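Local coordinates for genome polyprotein (Rhinovirus C, PDB 6KU8) that probably cleaves the viral polyprotein as a 3C cysteine protease of chymotrypsin-like fold, and is bound here by the inhibitor rupintrivir, at residues L13-H19 / E84-I89; V119-Y125 / L138-Y143; N159-I163 / G174-L178. All coordinates share one frame; numbering follows the deposited sequence.

Interaction 1. Residues L13-H19 / E84-I89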
loop_
_atom_site.group_PDB
_atom_site.type_symbol
_atom_site.label_atom_id
_atom_site.label_comp_id
_atom_site.label_asym_id
_atom_site.label_seq_id
_atom_site.Cartn_x
_atom_site.Cartn_y
_atom_site.Cartn_z
ATOM N N LEU A 13 -1.648 -6.984 11.591
ATOM C CA LEU A 13 -1.228 -5.773 10.884
ATOM C C LEU A 13 -2.432 -4.975 10.397
ATOM O O LEU A 13 -2.536 -3.763 10.641
ATOM C CB LEU A 13 -0.318 -6.145 9.702
ATOM C CG LEU A 13 0.177 -4.952 8.863
ATOM C CD1 LEU A 13 0.967 -3.999 9.719
ATOM C CD2 LEU A 13 1.009 -5.424 7.664
ATOM N N ILE A 14 -3.358 -5.638 9.704
ATOM C CA ILE A 14 -4.557 -4.951 9.225
ATOM C C ILE A 14 -5.308 -4.310 10.392
ATOM O O ILE A 14 -5.677 -3.130 10.343
ATOM C CB ILE A 14 -5.461 -5.924 8.441
ATOM C CG1 ILE A 14 -4.710 -6.550 7.257
ATOM C CG2 ILE A 14 -6.732 -5.217 7.954
ATOM C CD1 ILE A 14 -4.236 -5.550 6.198
ATOM N N LYS A 15 -5.565 -5.087 11.452
ATOM C CA LYS A 15 -6.349 -4.578 12.579
ATOM C C LYS A 15 -5.668 -3.398 13.264
ATOM O O LYS A 15 -6.339 -2.454 13.708
ATOM C CB LYS A 15 -6.592 -5.691 13.600
ATOM C CG LYS A 15 -7.564 -6.768 13.115
ATOM C CD LYS A 15 -8.713 -6.981 14.109
ATOM C CE LYS A 15 -8.199 -7.372 15.497
ATOM N NZ LYS A 15 -9.288 -7.873 16.407
ATOM N N ARG A 16 -4.341 -3.440 13.387
ATOM C CA ARG A 16 -3.645 -2.450 14.206
ATOM C C ARG A 16 -3.316 -1.188 13.413
ATOM O O ARG A 16 -3.400 -0.079 13.952
ATOM C CB ARG A 16 -2.368 -3.057 14.791
ATOM C CG ARG A 16 -1.449 -2.056 15.541
ATOM C CD ARG A 16 -2.159 -1.408 16.756
ATOM N NE ARG A 16 -1.319 -0.490 17.539
ATOM C CZ ARG A 16 -1.070 0.781 17.205
ATOM N NH1 ARG A 16 -1.571 1.295 16.084
ATOM N NH2 ARG A 16 -0.305 1.542 17.982
ATOM N N ASN A 17 -2.968 -1.329 12.128
ATOM C CA ASN A 17 -2.380 -0.227 11.378
ATOM C C ASN A 17 -3.155 0.208 10.137
ATOM O O ASN A 17 -2.792 1.225 9.544
ATOM C CB ASN A 17 -0.944 -0.582 10.954
ATOM C CG ASN A 17 0.133 0.022 11.882
ATOM O OD1 ASN A 17 -0.139 0.416 13.029
ATOM N ND2 ASN A 17 1.361 0.101 11.375
ATOM N N CYS A 18 -4.200 -0.502 9.731
ATOM C CA CYS A 18 -4.876 -0.218 8.474
ATOM C C CYS A 18 -6.256 0.384 8.700
ATOM O O CYS A 18 -6.952 0.048 9.661
ATOM C CB CYS A 18 -4.968 -1.488 7.620
ATOM S SG CYS A 18 -3.292 -1.990 7.020
ATOM N N HIS A 19 -6.642 1.265 7.775
ATOM C CA HIS A 19 -7.874 2.035 7.832
ATOM C C HIS A 19 -8.435 2.200 6.428
ATOM O O HIS A 19 -7.700 2.154 5.431
ATOM C CB HIS A 19 -7.640 3.406 8.477
ATOM C CG HIS A 19 -7.034 3.314 9.841
ATOM N ND1 HIS A 19 -7.792 3.314 10.991
ATOM C CD2 HIS A 19 -5.748 3.153 10.236
ATOM C CE1 HIS A 19 -6.998 3.188 12.040
ATOM N NE2 HIS A 19 -5.752 3.089 11.609
ATOM N N GLU A 84 -3.031 9.608 17.578
ATOM C CA GLU A 84 -2.601 8.220 17.553
ATOM C C GLU A 84 -1.253 8.068 16.860
ATOM O O GLU A 84 -0.947 8.762 15.886
ATOM C CB GLU A 84 -3.639 7.344 16.848
ATOM C CG GLU A 84 -3.155 5.906 16.705
ATOM C CD GLU A 84 -4.030 5.069 15.808
ATOM O OE1 GLU A 84 -3.694 3.874 15.619
ATOM O OE2 GLU A 84 -5.042 5.603 15.286
ATOM N N LYS A 85 -0.456 7.136 17.368
ATOM C CA LYS A 85 0.789 6.707 16.751
ATOM C C LYS A 85 0.610 5.304 16.191
ATOM O O LYS A 85 0.211 4.381 16.913
ATOM C CB LYS A 85 1.941 6.712 17.757
ATOM C CG LYS A 85 2.117 8.019 18.518
ATOM C CD LYS A 85 3.101 8.950 17.818
ATOM C CE LYS A 85 3.406 10.181 18.662
ATOM N NZ LYS A 85 2.173 10.996 18.911
ATOM N N PHE A 86 0.914 5.143 14.913
ATOM C CA PHE A 86 0.915 3.813 14.336
ATOM C C PHE A 86 1.975 2.954 15.021
ATOM O O PHE A 86 3.026 3.447 15.444
ATOM C CB PHE A 86 1.168 3.900 12.826
ATOM C CG PHE A 86 0.097 4.673 12.073
ATOM C CD1 PHE A 86 -1.234 4.278 12.128
ATOM C CD2 PHE A 86 0.428 5.789 11.320
ATOM C CE1 PHE A 86 -2.228 4.986 11.444
ATOM C CE2 PHE A 86 -0.550 6.506 10.636
ATOM C CZ PHE A 86 -1.882 6.106 10.694
ATOM N N ARG A 87 1.678 1.671 15.162
ATOM C CA ARG A 87 2.715 0.704 15.484
ATOM C C ARG A 87 3.816 0.777 14.436
ATOM O O ARG A 87 3.551 0.699 13.232
ATOM C CB ARG A 87 2.108 -0.692 15.538
ATOM C CG ARG A 87 3.090 -1.815 15.769
ATOM C CD ARG A 87 2.322 -3.117 15.775
ATOM N NE ARG A 87 3.095 -4.238 15.243
ATOM C CZ ARG A 87 2.572 -5.224 14.515
ATOM N NH1 ARG A 87 3.350 -6.209 14.089
ATOM N NH2 ARG A 87 1.273 -5.218 14.198
ATOM N N ASP A 88 5.051 0.961 14.893
ATOM C CA ASP A 88 6.169 1.137 13.973
ATOM C C ASP A 88 6.501 -0.196 13.319
ATOM O O ASP A 88 7.108 -1.061 13.946
ATOM C CB ASP A 88 7.387 1.690 14.707
ATOM C CG ASP A 88 8.534 1.994 13.769
ATOM O OD1 ASP A 88 8.413 1.725 12.551
ATOM O OD2 ASP A 88 9.570 2.495 14.250
ATOM N N ILE A 89 6.145 -0.361 12.046
ATOM C CA ILE A 89 6.376 -1.630 11.356
ATOM C C ILE A 89 7.589 -1.569 10.430
ATOM O O ILE A 89 7.807 -2.491 9.634
ATOM C CB ILE A 89 5.114 -2.059 10.597
ATOM C CG1 ILE A 89 4.697 -0.922 9.647
ATOM C CG2 ILE A 89 4.022 -2.374 11.600
ATOM C CD1 ILE A 89 3.882 -1.339 8.430
HETATM O O HOH W 1 -3.851 2.460 13.213
#
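Asn17, at the C-terminal end of helix 8-17 of this chymotrypsin-like protease, meets the backbone of Arg87 in the linker between the two barrels. The Asn17 and Arg87 side chains cross at about a right angle, and the planes of amide and guanidinium are 43° apart. Asn17 ND2 donates to Arg87 O at 2.9 Å, on a lone pair and close to the amide plane. A weak bond from Arg87 N to Asn17 OD1 helps, and together they probably limit rotation of the amide. Arg16 CG stands anti to the backbone N (chi1 173°), and the chain bends at chi2. NH2 donates almost straight to Lys85 O at 3.1 Å, within the guanidinium plane. CB of Arg87 lies over one guanidinium face, 3.9 Å above it. Arg16 NH1 forms a long salt bridge with Glu84 OE1 at 3.4 Å. One helical turn before Asn17, Leu13 crosses Ile89 at about a right angle, CD1 against CG2. The His19 and Phe86 side chains cross at a slant, with His19 NE2 at the Phe86 ring edge, while His19 ND1 hydrogen-bonds Asp53. A water at the His19 ring edge donates to Arg16 O and Glu84 OE1, 2.6 Å from His19 NE2.

Interaction 2. Residues V119-Y125 / L138-Y143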
loop_
_atom_site.group_PDB
_atom_site.type_symbol
_atom_site.label_atom_id
_atom_site.label_comp_id
_atom_site.label_asym_id
_atom_site.label_seq_id
_atom_site.Cartn_x
_atom_site.Cartn_y
_atom_site.Cartn_z
ATOM N N VAL A 119 -1.278 -14.617 -2.750
ATOM C CA VAL A 119 -0.940 -14.304 -4.143
ATOM C C VAL A 119 0.266 -15.094 -4.625
ATOM O O VAL A 119 0.577 -15.063 -5.825
ATOM C CB VAL A 119 -0.695 -12.798 -4.356
ATOM C CG1 VAL A 119 -1.926 -11.999 -3.910
ATOM C CG2 VAL A 119 0.551 -12.341 -3.598
ATOM N N GLY A 120 0.950 -15.810 -3.737
ATOM C CA GLY A 120 2.061 -16.634 -4.156
ATOM C C GLY A 120 3.373 -15.882 -4.216
ATOM O O GLY A 120 3.667 -15.050 -3.349
ATOM N N THR A 121 4.167 -16.165 -5.239
ATOM C CA THR A 121 5.484 -15.559 -5.373
ATOM C C THR A 121 5.363 -14.140 -5.909
ATOM O O THR A 121 4.557 -13.856 -6.802
ATOM C CB THR A 121 6.370 -16.395 -6.301
ATOM O OG1 THR A 121 6.568 -17.681 -5.719
ATOM C CG2 THR A 121 7.731 -15.734 -6.516
ATOM N N VAL A 122 6.160 -13.245 -5.336
ATOM C CA VAL A 122 6.195 -11.846 -5.713
ATOM C C VAL A 122 7.595 -11.571 -6.248
ATOM O O VAL A 122 8.586 -11.835 -5.556
ATOM C CB VAL A 122 5.853 -10.942 -4.514
ATOM C CG1 VAL A 122 6.124 -9.483 -4.829
ATOM C CG2 VAL A 122 4.409 -11.186 -4.021
ATOM N N ILE A 123 7.681 -11.040 -7.464
ATOM C CA ILE A 123 8.977 -10.845 -8.113
ATOM C C ILE A 123 9.176 -9.387 -8.502
ATOM O O ILE A 123 8.243 -8.744 -9.010
ATOM C CB ILE A 123 9.129 -11.743 -9.356
ATOM C CG1 ILE A 123 8.212 -11.241 -10.474
ATOM C CG2 ILE A 123 8.860 -13.202 -9.008
ATOM C CD1 ILE A 123 8.305 -12.014 -11.781
ATOM N N PRO A 124 10.376 -8.832 -8.322
ATOM C CA PRO A 124 10.634 -7.486 -8.838
ATOM C C PRO A 124 10.417 -7.477 -10.339
ATOM O O PRO A 124 10.858 -8.377 -11.054
ATOM C CB PRO A 124 12.100 -7.227 -8.464
ATOM C CG PRO A 124 12.315 -8.088 -7.243
ATOM C CD PRO A 124 11.524 -9.354 -7.560
ATOM N N TYR A 125 9.699 -6.469 -10.810
ATOM C CA TYR A 125 9.276 -6.460 -12.197
ATOM C C TYR A 125 9.621 -5.178 -12.933
ATOM O O TYR A 125 9.547 -5.157 -14.165
ATOM C CB TYR A 125 7.763 -6.726 -12.282
ATOM C CG TYR A 125 7.279 -7.073 -13.679
ATOM C CD1 TYR A 125 7.564 -8.307 -14.253
ATOM C CD2 TYR A 125 6.525 -6.166 -14.412
ATOM C CE1 TYR A 125 7.110 -8.627 -15.540
ATOM C CE2 TYR A 125 6.072 -6.467 -15.688
ATOM C CZ TYR A 125 6.370 -7.694 -16.247
ATOM O OH TYR A 125 5.907 -7.974 -17.515
ATOM N N LEU A 138 7.865 -1.733 -9.344
ATOM C CA LEU A 138 6.724 -2.610 -9.103
ATOM C C LEU A 138 7.184 -4.037 -8.843
ATOM O O LEU A 138 8.164 -4.502 -9.433
ATOM C CB LEU A 138 5.771 -2.594 -10.296
ATOM C CG LEU A 138 4.976 -1.299 -10.438
ATOM C CD1 LEU A 138 4.228 -1.338 -11.762
ATOM C CD2 LEU A 138 4.026 -1.143 -9.249
ATOM N N LEU A 139 6.473 -4.719 -7.943
ATOM C CA LEU A 139 6.563 -6.161 -7.758
ATOM C C LEU A 139 5.312 -6.785 -8.383
ATOM O O LEU A 139 4.223 -6.212 -8.289
ATOM C CB LEU A 139 6.667 -6.520 -6.269
ATOM C CG LEU A 139 7.684 -5.743 -5.419
ATOM C CD1 LEU A 139 7.643 -6.163 -3.940
ATOM C CD2 LEU A 139 9.073 -5.907 -6.013
ATOM N N LYS A 140 5.466 -7.931 -9.059
ATOM C CA LYS A 140 4.345 -8.544 -9.766
ATOM C C LYS A 140 4.005 -9.899 -9.161
ATOM O O LYS A 140 4.893 -10.639 -8.725
ATOM C CB LYS A 140 4.642 -8.706 -11.266
ATOM C CG LYS A 140 3.408 -9.140 -12.099
ATOM C CD LYS A 140 3.580 -10.464 -12.826
ATOM C CE LYS A 140 4.561 -11.388 -12.163
ATOM N NZ LYS A 140 4.942 -12.535 -13.045
ATOM N N TYR A 141 2.703 -10.216 -9.120
ATOM C CA TYR A 141 2.255 -11.513 -8.634
ATOM C C TYR A 141 1.212 -12.072 -9.594
ATOM O O TYR A 141 0.383 -11.328 -10.132
ATOM C CB TYR A 141 1.696 -11.440 -7.183
ATOM C CG TYR A 141 1.248 -10.045 -6.761
ATOM C CD1 TYR A 141 -0.096 -9.704 -6.703
ATOM C CD2 TYR A 141 2.180 -9.075 -6.427
ATOM C CE1 TYR A 141 -0.497 -8.416 -6.328
ATOM C CE2 TYR A 141 1.795 -7.798 -6.067
ATOM C CZ TYR A 141 0.460 -7.474 -6.018
ATOM O OH TYR A 141 0.086 -6.206 -5.646
ATOM N N ASN A 142 1.275 -13.386 -9.822
ATOM C CA ASN A 142 0.342 -14.072 -10.721
ATOM C C ASN A 142 -0.939 -14.396 -9.956
ATOM O O ASN A 142 -1.199 -15.532 -9.562
ATOM C CB ASN A 142 0.977 -15.332 -11.301
ATOM C CG ASN A 142 2.222 -15.030 -12.130
ATOM O OD1 ASN A 142 2.254 -14.058 -12.888
ATOM N ND2 ASN A 142 3.251 -15.853 -11.984
ATOM N N TYR A 143 -1.740 -13.354 -9.726
ATOM C CA TYR A 143 -3.023 -13.491 -9.067
ATOM C C TYR A 143 -3.982 -12.480 -9.683
ATOM O O TYR A 143 -3.584 -11.332 -9.921
ATOM C CB TYR A 143 -2.905 -13.265 -7.554
ATOM C CG TYR A 143 -4.207 -13.457 -6.826
ATOM C CD1 TYR A 143 -4.566 -14.697 -6.299
ATOM C CD2 TYR A 143 -5.096 -12.407 -6.692
ATOM C CE1 TYR A 143 -5.777 -14.869 -5.639
ATOM C CE2 TYR A 143 -6.310 -12.567 -6.054
ATOM C CZ TYR A 143 -6.649 -13.795 -5.525
ATOM O OH TYR A 143 -7.861 -13.924 -4.877
HETATM O O HOH W 2 2.498 -15.124 -7.834
#
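Strands 119-125 and 138-141 run antiparallel, with short axes 139° apart, and Ile123 and Lys140 form a hydrogen-bonded pair. Ile123 N donates to Lys140 O at 3.1 Å, and Lys140 N donates back to Ile123 O. Tyr125 N continues the pairing with a bond to Leu138 O at 2.8 Å. Around Thr121 and Asn142 the backbones stand further apart, and a water bridges them. It donates to Val119 O and Thr121 O and accepts from Asn142 N at 2.9 Å. On one face, Val122 puts CG1 across Leu139 CB at 3.3 Å, a tight carbon contact. Val122 CG2 lies beside Tyr141 CD2, both side chains pointing the same way. CD2 of Leu139 reaches Pro124 CA. Val119 touches two tyrosines: CG2 meets Tyr141 CB, and CB meets Tyr143 CB at 3.9 Å. On the other face, Lys140 runs alongside Ile123. Bends at chi2 and chi3 (-120° and 26°) bring Lys140 NZ to Asn142 OD1 at 3.1 Å, and Lys140 CE packs on Ile123 CD1. Lys140 CB also touches Tyr125 CB. Tyr141 OH is hydrogen-bonded to His164 ND1. The pair belongs to the C-terminal barrel. Val119 and Gly120 form a classic beta bulge opposite Met103 of strand 100-107, and the backbone of Leu139 hydrogen-bonds Gly174 of strand 172-176.

Interaction 3. Residues N159-I163 / G174-L178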
loop_
_atom_site.group_PDB
_atom_site.type_symbol
_atom_site.label_atom_id
_atom_site.label_comp_id
_atom_site.label_asym_id
_atom_site.label_seq_id
_atom_site.Cartn_x
_atom_site.Cartn_y
_atom_site.Cartn_z
ATOM N N ASN A 159 7.285 -9.875 6.980
ATOM C CA ASN A 159 7.749 -9.230 5.751
ATOM C C ASN A 159 6.615 -8.396 5.164
ATOM O O ASN A 159 5.602 -8.949 4.725
ATOM C CB ASN A 159 8.227 -10.268 4.737
ATOM C CG ASN A 159 9.302 -11.185 5.287
ATOM O OD1 ASN A 159 10.327 -10.722 5.750
ATOM N ND2 ASN A 159 9.081 -12.494 5.197
ATOM N N ILE A 160 6.773 -7.080 5.151
ATOM C CA ILE A 160 5.734 -6.170 4.655
ATOM C C ILE A 160 6.317 -5.486 3.424
ATOM O O ILE A 160 7.169 -4.598 3.540
ATOM C CB ILE A 160 5.285 -5.154 5.717
ATOM C CG1 ILE A 160 4.820 -5.869 6.999
ATOM C CG2 ILE A 160 4.153 -4.264 5.155
ATOM C CD1 ILE A 160 4.614 -4.930 8.175
ATOM N N VAL A 161 5.857 -5.896 2.250
ATOM C CA VAL A 161 6.686 -5.836 1.062
ATOM C C VAL A 161 6.132 -4.926 -0.029
ATOM O O VAL A 161 6.918 -4.429 -0.856
ATOM C CB VAL A 161 6.898 -7.280 0.558
ATOM C CG1 VAL A 161 6.379 -7.530 -0.840
ATOM C CG2 VAL A 161 8.328 -7.750 0.806
ATOM N N ALA A 162 4.833 -4.639 -0.046
ATOM C CA ALA A 162 4.269 -3.759 -1.068
ATOM C C ALA A 162 2.852 -3.374 -0.666
ATOM O O ALA A 162 2.266 -3.975 0.233
ATOM C CB ALA A 162 4.260 -4.423 -2.457
ATOM N N ILE A 163 2.322 -2.336 -1.321
ATOM C CA ILE A 163 0.888 -2.081 -1.343
ATOM C C ILE A 163 0.390 -2.307 -2.766
ATOM O O ILE A 163 1.076 -1.978 -3.744
ATOM C CB ILE A 163 0.527 -0.668 -0.833
ATOM C CG1 ILE A 163 1.118 0.403 -1.765
ATOM C CG2 ILE A 163 0.951 -0.529 0.657
ATOM C CD1 ILE A 163 0.612 1.822 -1.482
ATOM N N GLY A 174 2.301 -4.514 -7.325
ATOM C CA GLY A 174 2.434 -3.849 -6.037
ATOM C C GLY A 174 3.588 -2.855 -6.085
ATOM O O GLY A 174 4.623 -3.133 -6.689
ATOM N N ALA A 175 3.391 -1.705 -5.450
ATOM C CA ALA A 175 4.477 -0.742 -5.297
ATOM C C ALA A 175 5.398 -1.217 -4.175
ATOM O O ALA A 175 4.951 -1.396 -3.039
ATOM C CB ALA A 175 3.920 0.652 -4.991
ATOM N N ALA A 176 6.675 -1.422 -4.484
ATOM C CA ALA A 176 7.596 -1.921 -3.472
ATOM C C ALA A 176 7.669 -0.957 -2.293
ATOM O O ALA A 176 7.795 0.261 -2.469
ATOM C CB ALA A 176 8.989 -2.143 -4.060
ATOM N N LEU A 177 7.539 -1.500 -1.087
ATOM C CA LEU A 177 7.819 -0.746 0.133
ATOM C C LEU A 177 9.299 -0.930 0.460
ATOM O O LEU A 177 9.765 -2.065 0.602
ATOM C CB LEU A 177 6.939 -1.217 1.291
ATOM C CG LEU A 177 5.443 -0.918 1.170
ATOM C CD1 LEU A 177 4.675 -1.736 2.198
ATOM C CD2 LEU A 177 5.173 0.577 1.351
ATOM N N LEU A 178 10.049 0.172 0.524
ATOM C CA LEU A 178 11.473 0.117 0.827
ATOM C C LEU A 178 11.758 0.953 2.069
ATOM O O LEU A 178 11.232 2.060 2.225
ATOM C CB LEU A 178 12.312 0.593 -0.365
ATOM C CG LEU A 178 12.043 -0.164 -1.667
ATOM C CD1 LEU A 178 12.661 0.571 -2.860
ATOM C CD2 LEU A 178 12.558 -1.603 -1.577
HETATM O O HOH W 3 9.603 -4.409 -0.980
#
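Val161 O is gripped by two donors, Leu177 N and a water. It lies in the beta hairpin of strands 159-167 and 172-176, part of the C-terminal barrel of the chymotrypsin-like fold. Leu177 N donates at 3.0 Å and nearly straight, with 172° at the hydrogen. It comes from above the carbonyl plane of Val161, 49° out of it. The water donates to Val161 O at 2.7 Å and also to Leu177 O, so it links the two segments beside the direct bond. Val161 and Ala162 form a classic beta bulge, both facing Ile154 of strand 153-156.

Beyond the bulge Ile163 and Ala175 form an antiparallel hydrogen-bonded pair. Ala175 N donates to Ile163 O at 2.9 Å, and Ile163 N returns a longer bond to Ala175 O. Ala175 O also receives a CA-H contact from Ala162, so one carbonyl serves two neighbours. Gly174 CA makes a like contact with Ile163 O. Ala162 CB lies close to the backbone of Gly174.

The apolar contact centres on Leu177. Its CG lies anti to the carbonyl carbon (chi1 -68°), which carries the branch over the backbone of Ala162. CD1 comes within 3.7 Å of Ala162 N. The same methyl meets Ile160 CG2, the two side chains crossing at a slant, and Ile163 CG2 at 4.2 Å. Ile163 CG1 also meets Ala175 CB. Ile75 of strand 75-80 covers Ile163, Ala175 and Leu177, so this side of the hairpin faces the N-terminal barrel. The side chain of Ala175 also touches residues that probably form the Cys-His-Glu triad. Ala162 CB rests 3.2 Å from Ala175 O.

Overall arrangement
Interaction 3 is fully buried near the centre of the chain, whereas interactions 1 and 2 are partly buried and lie on opposite sides of that centre. Interactions 2 and 3 share one sheet, since strands 138-141 and 172-176 are neighbours in it, and Leu139 O probably accepts a bond from Gly174 N. Both are held mainly by backbone bonds and apolar packing. Interaction 1 differs: it joins a helix end to a linker, mostly through polar and charged side chains. It still meets interaction 3, where Ile160 CD1 packs on Leu13 and Ile89. Interactions 1 and 2 do not touch, their nearest atoms being about 12 Å apart.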